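Side-chain contacts in pinoresinol-lariciresinol reductase (Thuja plicata, PDB 1QYD), which catalyses the NADPH-dependent, enantioselective reduction of (-)-pinoresinol to (-)-lariciresinol and then to (+)-secoisolariciresinol in plant lignan biosynthesis: residues D78-A83 with L97-A102; L183-G188 with H271-F276. All blocks are in the same frame, centred on the assembly; numbering follows the deposited sequence.

Contact 1: residues D78-A83 with L97-A102; sequences DVVISA and LKLVEA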
# COMPACT_ATOMS: atom_id res chain seq x y z
N ASP A 78 19.37 -21.74 11.45
CA ASP A 78 18.25 -22.52 11.96
C ASP A 78 16.96 -21.72 12.06
O ASP A 78 15.93 -22.07 11.48
CB ASP A 78 18.58 -23.04 13.34
CG ASP A 78 19.99 -23.58 13.52
OD1 ASP A 78 20.70 -23.80 12.54
OD2 ASP A 78 20.39 -23.77 14.66
N VAL A 79 17.01 -20.63 12.85
CA VAL A 79 15.86 -19.76 12.98
C VAL A 79 16.07 -18.52 12.12
O VAL A 79 17.20 -18.18 11.80
CB VAL A 79 15.72 -19.42 14.47
CG1 VAL A 79 14.36 -18.77 14.67
CG2 VAL A 79 15.85 -20.69 15.36
N VAL A 80 14.99 -17.91 11.61
CA VAL A 80 14.99 -16.60 10.94
C VAL A 80 13.88 -15.76 11.60
O VAL A 80 12.71 -16.14 11.74
CB VAL A 80 14.71 -16.70 9.40
CG1 VAL A 80 13.68 -17.77 9.14
CG2 VAL A 80 14.16 -15.37 8.85
N ILE A 81 14.27 -14.57 12.07
CA ILE A 81 13.35 -13.66 12.71
C ILE A 81 13.23 -12.43 11.85
O ILE A 81 14.23 -11.82 11.51
CB ILE A 81 13.89 -13.30 14.12
CG1 ILE A 81 13.94 -14.53 14.98
CG2 ILE A 81 12.92 -12.35 14.83
CD1 ILE A 81 14.66 -14.22 16.29
N SER A 82 12.03 -12.08 11.40
CA SER A 82 11.85 -10.84 10.69
C SER A 82 11.27 -9.72 11.54
O SER A 82 10.16 -9.84 12.06
CB SER A 82 10.95 -11.09 9.52
OG SER A 82 10.39 -9.88 9.00
N ALA A 83 11.96 -8.58 11.69
CA ALA A 83 11.43 -7.41 12.41
C ALA A 83 11.28 -6.25 11.44
O ALA A 83 11.46 -5.08 11.77
CB ALA A 83 12.37 -7.01 13.53
N LEU A 97 7.18 -11.77 1.98
CA LEU A 97 6.64 -12.83 1.12
C LEU A 97 7.76 -13.51 0.33
O LEU A 97 7.86 -14.73 0.32
CB LEU A 97 5.57 -12.21 0.22
CG LEU A 97 4.24 -11.91 0.98
CD1 LEU A 97 3.33 -11.02 0.18
CD2 LEU A 97 3.46 -13.19 1.21
N LYS A 98 8.65 -12.67 -0.22
CA LYS A 98 9.93 -13.02 -0.82
C LYS A 98 10.74 -13.84 0.17
O LYS A 98 11.23 -14.90 -0.20
CB LYS A 98 10.78 -11.79 -1.12
CG LYS A 98 10.13 -10.64 -1.88
CD LYS A 98 11.21 -9.67 -2.28
CE LYS A 98 10.69 -8.74 -3.37
NZ LYS A 98 9.75 -7.76 -2.85
N LEU A 99 10.90 -13.39 1.41
CA LEU A 99 11.53 -14.21 2.44
C LEU A 99 10.81 -15.54 2.77
O LEU A 99 11.45 -16.47 3.22
CB LEU A 99 11.65 -13.29 3.66
CG LEU A 99 12.30 -13.58 5.00
CD1 LEU A 99 13.67 -14.22 4.91
CD2 LEU A 99 12.44 -12.24 5.68
N VAL A 100 9.49 -15.70 2.53
CA VAL A 100 8.74 -16.96 2.74
C VAL A 100 8.94 -17.96 1.58
O VAL A 100 9.03 -19.18 1.75
CB VAL A 100 7.22 -16.63 2.90
CG1 VAL A 100 6.41 -17.92 3.08
CG2 VAL A 100 7.00 -15.77 4.13
N GLU A 101 8.98 -17.35 0.40
CA GLU A 101 9.34 -17.97 -0.86
C GLU A 101 10.78 -18.49 -0.71
O GLU A 101 11.06 -19.61 -1.12
CB GLU A 101 9.28 -16.94 -1.99
CG GLU A 101 7.97 -16.76 -2.78
CD GLU A 101 6.69 -16.19 -2.15
OE1 GLU A 101 6.30 -16.57 -1.03
OE2 GLU A 101 6.04 -15.36 -2.82
N ALA A 102 11.72 -17.73 -0.13
CA ALA A 102 13.09 -18.17 0.08
C ALA A 102 13.26 -19.22 1.18
O ALA A 102 14.24 -19.96 1.21
CB ALA A 102 13.95 -16.98 0.42
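Leu99, on the helix, meets Val80 and Ser82 of the strand with one methyl each: Leu99 CD1 lies 4.1 Å from Val80 CG2, and Leu99 CD2 lies 4.3 Å from Ser82 CB. Both are van der Waals approaches; no hydrogen bond crosses between 78-83 and 97-102, and only 92 Å² is buried between them. The two isobutyl methyls thus reach alternate residues of the strand, those whose CB points to the helix, while Ile81 between them turns its side chain the other way. Leu99 extends this far because its CG stands anti to the backbone N (chi1 -176°), which carries the fork out from the helix; the Leu99 and Val80 side chains lie side by side, pointing opposite ways. The backbones stay well apart, with 8.9 Å between Ser82 CA and Leu99 CA, so side chains alone bridge the layers.

Residues outside the two segments extend the packing. Val10 of strand 7-10 touches Val80, Ser82 and Leu99, Phe112 of strand 111-113 packs on Val80 and Ser82, and Leu74 of helix 67-74 lies against Leu99. This is the first half of a beta-alpha-beta unit, strand 79-82, helix 96-105, strand 111-113, in the Rossmann-type domain: strand 79-82 runs parallel between 7-10 and 111-113, and helix 96-105 packs against this face of the sheet beside helix 67-74.

Contact 2: residues L183-G188 with H271-F276; sequences LIYGDG and HLYQIF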
# COMPACT_ATOMS: atom_id res chain seq x y z
N LEU A 183 -5.43 13.46 27.79
CA LEU A 183 -6.69 13.12 27.14
C LEU A 183 -6.93 11.63 27.45
O LEU A 183 -6.00 10.83 27.32
CB LEU A 183 -6.53 13.38 25.64
CG LEU A 183 -7.74 13.69 24.71
CD1 LEU A 183 -7.47 14.98 23.92
CD2 LEU A 183 -7.92 12.59 23.66
N ILE A 184 -8.12 11.26 27.99
CA ILE A 184 -8.45 9.84 28.23
C ILE A 184 -9.55 9.38 27.27
O ILE A 184 -10.42 10.11 26.82
CB ILE A 184 -8.92 9.57 29.72
CG1 ILE A 184 -7.83 9.89 30.73
CG2 ILE A 184 -9.23 8.09 29.89
CD1 ILE A 184 -8.04 9.29 32.14
N TYR A 185 -9.46 8.12 26.91
CA TYR A 185 -10.36 7.58 25.93
C TYR A 185 -11.50 6.90 26.65
O TYR A 185 -11.43 5.80 27.20
CB TYR A 185 -9.54 6.65 25.02
CG TYR A 185 -8.38 7.44 24.41
CD1 TYR A 185 -7.06 7.18 24.81
CD2 TYR A 185 -8.64 8.48 23.50
CE1 TYR A 185 -6.02 7.97 24.35
CE2 TYR A 185 -7.61 9.25 23.02
CZ TYR A 185 -6.31 9.00 23.45
OH TYR A 185 -5.29 9.85 23.07
N GLY A 186 -12.54 7.71 26.72
CA GLY A 186 -13.82 7.29 27.27
C GLY A 186 -13.83 7.32 28.77
O GLY A 186 -14.04 8.34 29.43
N ASP A 187 -13.63 6.10 29.25
CA ASP A 187 -13.58 5.81 30.66
C ASP A 187 -12.13 5.69 31.09
O ASP A 187 -11.73 6.23 32.11
CB ASP A 187 -14.34 4.49 30.94
CG ASP A 187 -14.05 3.26 30.06
OD1 ASP A 187 -14.55 2.19 30.41
OD2 ASP A 187 -13.37 3.34 29.03
N GLY A 188 -11.35 5.00 30.26
CA GLY A 188 -9.97 4.68 30.55
C GLY A 188 -9.91 3.52 31.52
O GLY A 188 -9.00 3.46 32.33
N HIS A 271 -6.66 2.12 16.13
CA HIS A 271 -5.58 1.22 16.47
C HIS A 271 -5.53 1.63 17.91
O HIS A 271 -5.87 0.87 18.80
CB HIS A 271 -4.35 1.61 15.63
CG HIS A 271 -2.96 1.46 16.21
ND1 HIS A 271 -2.04 2.40 16.16
CD2 HIS A 271 -2.44 0.35 16.83
CE1 HIS A 271 -0.97 1.90 16.73
NE2 HIS A 271 -1.21 0.67 17.13
N LEU A 272 -5.24 2.90 18.15
CA LEU A 272 -5.33 3.49 19.47
C LEU A 272 -6.78 3.47 19.91
O LEU A 272 -7.11 3.56 21.09
CB LEU A 272 -4.83 4.89 19.35
CG LEU A 272 -4.74 5.78 20.52
CD1 LEU A 272 -3.71 5.30 21.50
CD2 LEU A 272 -4.34 7.14 20.00
N TYR A 273 -7.66 3.36 18.92
CA TYR A 273 -9.07 3.25 19.15
C TYR A 273 -9.48 1.77 19.21
O TYR A 273 -10.54 1.46 19.73
CB TYR A 273 -9.78 4.06 18.03
CG TYR A 273 -9.68 5.59 18.25
CD1 TYR A 273 -10.85 6.36 18.40
CD2 TYR A 273 -8.45 6.27 18.35
CE1 TYR A 273 -10.81 7.73 18.66
CE2 TYR A 273 -8.39 7.65 18.61
CZ TYR A 273 -9.57 8.38 18.76
OH TYR A 273 -9.53 9.74 19.05
N GLN A 274 -8.66 0.82 18.76
CA GLN A 274 -8.95 -0.61 18.93
C GLN A 274 -8.37 -1.03 20.27
O GLN A 274 -8.95 -1.88 20.92
CB GLN A 274 -8.28 -1.45 17.87
CG GLN A 274 -8.31 -0.93 16.43
CD GLN A 274 -9.61 -0.98 15.64
OE1 GLN A 274 -10.54 -1.77 15.87
NE2 GLN A 274 -9.67 -0.14 14.61
N ILE A 275 -7.21 -0.48 20.69
CA ILE A 275 -6.58 -0.64 22.01
C ILE A 275 -7.47 -0.13 23.21
O ILE A 275 -7.80 -0.87 24.15
CB ILE A 275 -5.21 0.13 22.05
CG1 ILE A 275 -4.24 -0.43 21.07
CG2 ILE A 275 -4.53 -0.04 23.38
CD1 ILE A 275 -2.96 0.44 21.01
N PHE A 276 -7.86 1.16 23.21
CA PHE A 276 -8.59 1.77 24.32
C PHE A 276 -10.04 2.16 23.97
O PHE A 276 -10.40 3.33 24.12
CB PHE A 276 -7.83 3.05 24.83
CG PHE A 276 -6.31 2.98 25.07
CD1 PHE A 276 -5.80 2.37 26.20
CD2 PHE A 276 -5.43 3.54 24.13
CE1 PHE A 276 -4.42 2.32 26.40
CE2 PHE A 276 -4.04 3.49 24.32
CZ PHE A 276 -3.54 2.88 25.47
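The rings of Tyr185 and Phe276 are nearly parallel, their planes 22° apart, yet with centroids separated by 6.0 Å they are slid so far that they barely overlap. The approach is oblique, through Tyr185 CD1 and Phe276 CD2 at 4.0 Å. Within its own segment Phe276 is bordered by Ile275, whose CG2 sits 3.5 Å above the centre of one ring face, and by Leu272 CD1, in plane at the edge. Obliquely round the tyrosine ring come Leu272 CD2, 4.2 Å from Tyr185 OH, and the hydroxyl of Tyr273.

At the base of the aromatic pair the packing continues between Tyr185 CB and Phe276 CB, while Phe276 O approaches Tyr185 CB at 3.5 Å. With Tyr185 CG anti to its carbonyl carbon (chi1 -57°), the ring is carried from this base past Phe276 CD2 to Leu272 and Tyr273. No hydrogen bond joins 183-188 to 271-276; the phenol of Tyr185 instead bonds to Ala169 O, and its backbone N to Gln229 OE1.

Tyr185 opens a type II' beta turn ending at Gly188; the positive phi of Gly186 (80°), at the second position, by itself favours glycine. This aromatic and aliphatic cluster joins the turn, between strands 181-182 and 191-195, to one short helix, through Leu272 and Tyr273 of its first turn and Phe276 just after its end, where Gln229 of helix 229-241 and Met159 of strand 159-160 also touch Phe276.

Contact 1 precedes contact 2 along the chain. Their centres are 34 Å apart on opposite sides of the chain's centre, and with nearest atoms about 15 Å apart they do not touch. They share no strand or helix, although all four segments belong to the NmrA-like fold. Contact 1 packs helix 96-105 on strand 79-82 of the five-stranded parallel sheet, and the Ser82 side chain lies about 6 Å from Gly11, an inferred NADP(+)-binding residue. Contact 2 includes His271, an inferred substrate-binding residue, at the N-cap of helix 272-275, but His271 takes no part in the packing. The pair thus samples the cofactor-binding core and a separate, later part of the reductase.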